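Local coordinates for tailspike protein (Siphovirus 9NA, PDB 3RIQ) that recognises the lipopolysaccharide of Salmonella as the phage receptor and cleaves its O-antigen as an endorhamnosidase, at the interface of chains A and B. Residues are numbered along the deposited sequence; one frame, centred on the assembly and turned at random. Chains: chain A/B, Tailspike protein.

Three patches of the trimer interface lie at two levels of the spike. Contact 1 joins strand 14-16 and the 3-10 helix 17-19 of one subunit to helix 6-10 of its neighbour, close to the N-terminus of the fragment. It is about 80 Å from contact 2 and 76 Å from contact 3, measured between C-alpha centres. Contacts 2 and 3 are about 8 Å apart between C-alpha centres and share A:Gly428 and A:Ile430, so strand 425-427 and the turn after it in chain A meet strands 430-433 and 438-444 of chain B. The subunits are thus joined near the start of the fragment and again in its C-terminal part.

Contact 1: the interface of chains A and B. Residues chain A 14-16, 19-20; chain B 4, 8-9, 13.
The aliphatic chain of B:Lys9 lies against the carboxylate of A:Asp19, its CG 3.6 Å from the carboxylate oxygen OD2, and the two side chains pass at a slant. B:Lys9 is extended beyond CG and carries its ammonium past the acid: NZ stays 5.3 Å from OD1 of A:Asp19, so the opposite charges attract at most at a distance and the contact is made by methylenes. The carboxylate is paired with A:Lys16 of its own chain: NZ of A:Lys16 forms a salt bridge with OD2 of A:Asp19, 2.8 Å away, meeting it on the syn side and 25° out of the carboxylate plane. A:Lys16 starts with CG between the backbone N and the carbonyl carbon (chi1 64°) and bends at chi3 and chi4, which curls its tip back to A:Asp19 and over to the neighbouring subunit. There A:Lys16 NZ donates to the backbone carbonyl O of B:Asp8, in helix 6-10, at 2.7 Å, tilted 34° from the carbonyl plane. The ammonium therefore ties an acid of one chain to a main-chain carbonyl of the other, and the nearby carboxylate probably steadies its positive charge. CE of A:Lys16 also rests against CE1 of the B:Tyr13 ring at 3.9 Å. Water fills out the junction: water 3 links NZ to the phenol of B:Tyr13, while water 1 gathers A:Lys16 N, A:Asp19 OD2, A:Tyr20 OH and the carbonyl O of B:Lys9, the last at 2.7 Å.

Contact 2: the interface of chains A and B. Residues chain A 428-430; chain B 434, 439-440.
This is a mixed polar and apolar subunit interface in which the turn around A:Asn429 docks through a side-chain and a backbone hydrogen bond on strand 438-444 of the next chain, helping to hold the trimer together. A:Asn429 reaches over with CG anti to the carbonyl carbon (chi1 -73°), and its amide oxygen OD1 accepts the backbone N-H of B:Thr440 at 2.9 Å. The donor stands 31° off the plane of the side-chain carbonyl. One residue on, A:Ile430 N donates to the carbonyl O of B:Thr440 at 2.9 Å, this time in the carbonyl plane, so B:Thr440 is gripped through both its backbone N-H and its C=O. The amide of A:Asn429 also crosses the B:His434 imidazole at a slant, the planes 24° apart, with ND2 of A:Asn429 3.5 Å from both NE2 and CD2 of B:His434. At the turn, the terminal methyl CE of B:Met439 comes to 3.3 Å from the carbonyl O of A:Gly428; a bend at chi3 turns it there. The hydroxyl OG1 of B:Thr440 binds water 4 at 2.7 Å, and this water continues to the carbonyl O of A:Ile430. In the fold, the site joins the loop between strands 425-427 and 430-433 of chain A to the start of strand 438-444 of chain B.

Contact 3: the interface of chains A and B. Residues chain A 425-428, 430; chain B 429-433.
With CG anti to its carbonyl carbon (chi1 -69°) and the chain extended beyond it, A:Gln426 crosses B:Asn431 at a slant, the CG of B:Asn431 being anti to its backbone N (chi1 160°). The two flat amides come to lie nearly parallel, their planes 17° apart, with NE2 of A:Gln426 3.6 Å from ND2 of B:Asn431. A:Gln426 NE2 also meets water 5 at 3.0 Å, and that water is shared with the carbonyl O of B:Asn431 and the side-chain OE1 of B:Gln433, giving the glutamine a polar bridge into the other subunit. In the backbone, strand 425-427 of chain A pairs in parallel with strand 430-433 of chain B. A:Ile425 N donates to the carbonyl O of B:Asn429 at 2.8 Å, and the carbonyl O of A:Ile425 takes B:Asn431 N, also at 2.8 Å. Further along, B:Gln433 N reaches the carbonyl O of A:Gly427 at 2.9 Å. On the apolar side, CD1 of A:Ile430 lies 4.0 Å from CG1 of B:Val432, their side chains crossing at about a right angle, and also nears CG2 of B:Ile430 at 4.2 Å. The CB of B:Val432 lies against the carbonyl oxygens of A:Gly427 and A:Gly428. By pairing short strands of two subunits in parallel, with aliphatic groups on one side and a glutamine-asparagine amide contact and a bridging water on the other, the site knits neighbouring chains into the trimeric spike.

Contact 1: the interface of chains A and B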
# COMPACT_ATOMS: atom_id res chain seq x y z
N SER A 14 41.52 19.96 -0.15
CA SER A 14 40.79 19.74 -1.39
C SER A 14 41.70 20.11 -2.53
O SER A 14 42.43 21.12 -2.45
CB SER A 14 39.49 20.57 -1.41
OG SER A 14 38.78 20.31 -2.60
N VAL A 15 41.67 19.30 -3.58
CA VAL A 15 42.29 19.68 -4.84
C VAL A 15 41.20 19.87 -5.87
O VAL A 15 40.11 19.29 -5.73
CB VAL A 15 43.28 18.61 -5.36
CG1 VAL A 15 44.48 18.44 -4.38
CG2 VAL A 15 42.57 17.30 -5.65
N LYS A 16 41.47 20.66 -6.90
CA LYS A 16 40.45 20.92 -7.91
C LYS A 16 40.96 20.60 -9.29
O LYS A 16 42.13 20.88 -9.62
CB LYS A 16 39.91 22.36 -7.83
CG LYS A 16 40.99 23.38 -8.14
CD LYS A 16 40.55 24.82 -7.84
CE LYS A 16 40.97 25.24 -6.48
NZ LYS A 16 42.45 25.41 -6.32
N ASP A 19 43.23 22.75 -11.71
CA ASP A 19 44.66 22.93 -11.45
C ASP A 19 45.54 21.90 -12.21
O ASP A 19 46.77 21.95 -12.13
CB ASP A 19 44.92 22.81 -9.94
CG ASP A 19 44.53 24.06 -9.17
OD1 ASP A 19 44.55 25.19 -9.75
OD2 ASP A 19 44.26 23.92 -7.95
N TYR A 20 44.90 20.97 -12.92
CA TYR A 20 45.61 19.83 -13.59
C TYR A 20 45.18 19.67 -15.04
O TYR A 20 44.13 20.18 -15.46
CB TYR A 20 45.41 18.51 -12.82
CG TYR A 20 45.66 18.71 -11.35
CD1 TYR A 20 46.95 18.65 -10.83
CD2 TYR A 20 44.62 19.07 -10.50
CE1 TYR A 20 47.20 18.91 -9.49
CE2 TYR A 20 44.86 19.33 -9.15
CZ TYR A 20 46.15 19.28 -8.66
OH TYR A 20 46.37 19.58 -7.32
N ARG B 4 47.86 31.13 -8.74
CA ARG B 4 47.40 30.35 -7.58
C ARG B 4 48.65 29.89 -6.83
O ARG B 4 49.55 29.25 -7.43
CB ARG B 4 46.57 29.13 -8.04
CG ARG B 4 45.27 29.50 -8.75
N ASP B 8 46.62 27.62 -2.29
CA ASP B 8 45.44 27.66 -3.15
C ASP B 8 45.17 26.30 -3.80
O ASP B 8 44.01 25.97 -4.13
CB ASP B 8 45.60 28.70 -4.28
CG ASP B 8 45.64 30.15 -3.79
OD1 ASP B 8 45.26 30.43 -2.65
OD2 ASP B 8 46.06 31.04 -4.59
N LYS B 9 46.23 25.52 -4.03
CA LYS B 9 46.07 24.24 -4.71
C LYS B 9 45.77 23.07 -3.77
O LYS B 9 45.43 22.00 -4.24
CB LYS B 9 47.29 23.90 -5.58
CG LYS B 9 47.45 24.92 -6.73
CD LYS B 9 48.56 24.57 -7.68
CE LYS B 9 48.86 25.80 -8.52
NZ LYS B 9 49.82 25.49 -9.61
N TYR B 13 38.16 25.97 -0.93
CA TYR B 13 37.69 27.35 -0.86
C TYR B 13 36.36 27.47 -0.16
O TYR B 13 35.36 26.83 -0.56
CB TYR B 13 37.57 27.95 -2.26
CG TYR B 13 38.91 28.37 -2.89
CD1 TYR B 13 39.99 27.47 -3.03
CD2 TYR B 13 39.09 29.66 -3.32
CE1 TYR B 13 41.22 27.88 -3.60
CE2 TYR B 13 40.28 30.09 -3.87
CZ TYR B 13 41.34 29.21 -4.02
OH TYR B 13 42.47 29.72 -4.60
O HOH W 1 44.35 21.55 -6.71
O HOH W 2 42.08 23.51 -3.85
O HOH W 3 42.60 28.13 -6.87

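Contact 2: the interface of chains A and B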
# COMPACT_ATOMS: atom_id res chain seq x y z
N GLY A 428 -21.57 -11.06 6.32
CA GLY A 428 -22.87 -11.04 7.00
C GLY A 428 -24.05 -11.11 6.04
O GLY A 428 -24.06 -11.92 5.13
N ASN A 429 -25.05 -10.25 6.24
CA ASN A 429 -26.18 -10.21 5.30
C ASN A 429 -25.67 -9.90 3.92
O ASN A 429 -24.66 -9.21 3.76
CB ASN A 429 -27.17 -9.13 5.69
CG ASN A 429 -27.95 -9.49 6.90
OD1 ASN A 429 -28.43 -10.59 7.03
ND2 ASN A 429 -28.10 -8.55 7.80
N ILE A 430 -26.34 -10.43 2.91
CA ILE A 430 -25.94 -10.19 1.52
C ILE A 430 -26.97 -9.25 0.88
O ILE A 430 -28.17 -9.57 0.91
CB ILE A 430 -25.84 -11.49 0.73
CG1 ILE A 430 -24.82 -12.44 1.36
CG2 ILE A 430 -25.45 -11.20 -0.69
CD1 ILE A 430 -24.92 -13.88 0.87
N HIS B 434 -24.26 -14.05 11.21
CA HIS B 434 -24.75 -12.79 11.80
C HIS B 434 -25.08 -12.95 13.28
O HIS B 434 -25.48 -14.02 13.72
CB HIS B 434 -26.00 -12.29 11.04
CG HIS B 434 -26.17 -10.80 11.07
ND1 HIS B 434 -26.62 -10.12 12.18
CD2 HIS B 434 -25.90 -9.86 10.14
CE1 HIS B 434 -26.65 -8.83 11.92
NE2 HIS B 434 -26.21 -8.64 10.69
N MET B 439 -31.10 -13.67 9.28
CA MET B 439 -30.25 -12.97 8.32
C MET B 439 -30.76 -13.26 6.93
O MET B 439 -31.58 -14.18 6.74
CB MET B 439 -28.77 -13.32 8.50
CG MET B 439 -28.35 -14.70 7.97
SD MET B 439 -26.58 -15.00 8.32
CE MET B 439 -25.78 -13.74 7.30
N THR B 440 -30.30 -12.46 5.95
CA THR B 440 -30.91 -12.45 4.63
C THR B 440 -29.93 -12.37 3.48
O THR B 440 -28.84 -11.81 3.61
CB THR B 440 -31.88 -11.25 4.47
OG1 THR B 440 -31.24 -10.04 4.89
CG2 THR B 440 -33.19 -11.46 5.26
O HOH W 4 -29.93 -8.77 2.89

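Contact 3: the interface of chains A and B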
# COMPACT_ATOMS: atom_id res chain seq x y z
N ILE A 425 -16.33 -17.32 0.19
CA ILE A 425 -16.78 -15.96 0.51
C ILE A 425 -17.42 -15.97 1.90
O ILE A 425 -18.27 -16.82 2.19
CB ILE A 425 -17.84 -15.53 -0.53
CG1 ILE A 425 -17.17 -15.39 -1.92
CG2 ILE A 425 -18.55 -14.24 -0.11
CD1 ILE A 425 -18.16 -15.21 -3.05
N GLN A 426 -16.99 -15.04 2.76
CA GLN A 426 -17.51 -14.89 4.13
C GLN A 426 -17.96 -13.45 4.38
O GLN A 426 -17.48 -12.50 3.73
CB GLN A 426 -16.49 -15.34 5.18
CG GLN A 426 -16.33 -16.88 5.09
CD GLN A 426 -15.25 -17.43 5.98
OE1 GLN A 426 -14.20 -17.89 5.50
NE2 GLN A 426 -15.47 -17.37 7.28
N GLY A 427 -18.88 -13.30 5.32
CA GLY A 427 -19.45 -11.98 5.63
C GLY A 427 -20.80 -12.15 6.30
O GLY A 427 -21.09 -13.21 6.85
N GLY A 428 -21.57 -11.06 6.32
CA GLY A 428 -22.87 -11.04 7.00
C GLY A 428 -24.05 -11.11 6.04
O GLY A 428 -24.06 -11.92 5.13
N ILE A 430 -26.34 -10.43 2.91
CA ILE A 430 -25.94 -10.19 1.52
C ILE A 430 -26.97 -9.25 0.88
O ILE A 430 -28.17 -9.57 0.91
CB ILE A 430 -25.84 -11.49 0.73
CG1 ILE A 430 -24.82 -12.44 1.36
CG2 ILE A 430 -25.45 -11.20 -0.69
CD1 ILE A 430 -24.92 -13.88 0.87
N ASN B 429 -17.52 -21.44 -2.15
CA ASN B 429 -18.67 -21.63 -1.25
C ASN B 429 -18.93 -20.34 -0.51
O ASN B 429 -18.00 -19.56 -0.24
CB ASN B 429 -18.39 -22.71 -0.23
CG ASN B 429 -18.41 -24.07 -0.83
OD1 ASN B 429 -19.29 -24.40 -1.59
ND2 ASN B 429 -17.44 -24.88 -0.47
N ILE B 430 -20.19 -20.08 -0.18
CA ILE B 430 -20.56 -18.87 0.55
C ILE B 430 -20.94 -19.27 1.97
O ILE B 430 -21.82 -20.13 2.15
CB ILE B 430 -21.70 -18.14 -0.13
CG1 ILE B 430 -21.34 -17.74 -1.56
CG2 ILE B 430 -22.07 -16.91 0.66
CD1 ILE B 430 -22.54 -17.34 -2.42
N ASN B 431 -20.28 -18.67 2.97
CA ASN B 431 -20.49 -19.00 4.37
C ASN B 431 -20.65 -17.70 5.16
O ASN B 431 -19.65 -17.04 5.50
CB ASN B 431 -19.32 -19.83 4.91
CG ASN B 431 -19.20 -19.81 6.45
OD1 ASN B 431 -20.20 -19.64 7.17
ND2 ASN B 431 -17.97 -19.97 6.95
N VAL B 432 -21.90 -17.30 5.36
CA VAL B 432 -22.18 -16.02 6.01
C VAL B 432 -22.77 -16.27 7.40
O VAL B 432 -23.36 -17.34 7.67
CB VAL B 432 -23.11 -15.10 5.13
CG1 VAL B 432 -22.37 -14.66 3.82
CG2 VAL B 432 -24.46 -15.75 4.81
N GLN B 433 -22.58 -15.28 8.27
CA GLN B 433 -22.99 -15.40 9.64
C GLN B 433 -23.47 -14.05 10.16
O GLN B 433 -23.16 -13.01 9.61
CB GLN B 433 -21.80 -15.94 10.46
CG GLN B 433 -20.61 -14.97 10.54
CD GLN B 433 -19.43 -15.63 11.19
OE1 GLN B 433 -18.85 -16.56 10.64
NE2 GLN B 433 -19.07 -15.15 12.37
O HOH W 5 -18.23 -16.44 7.94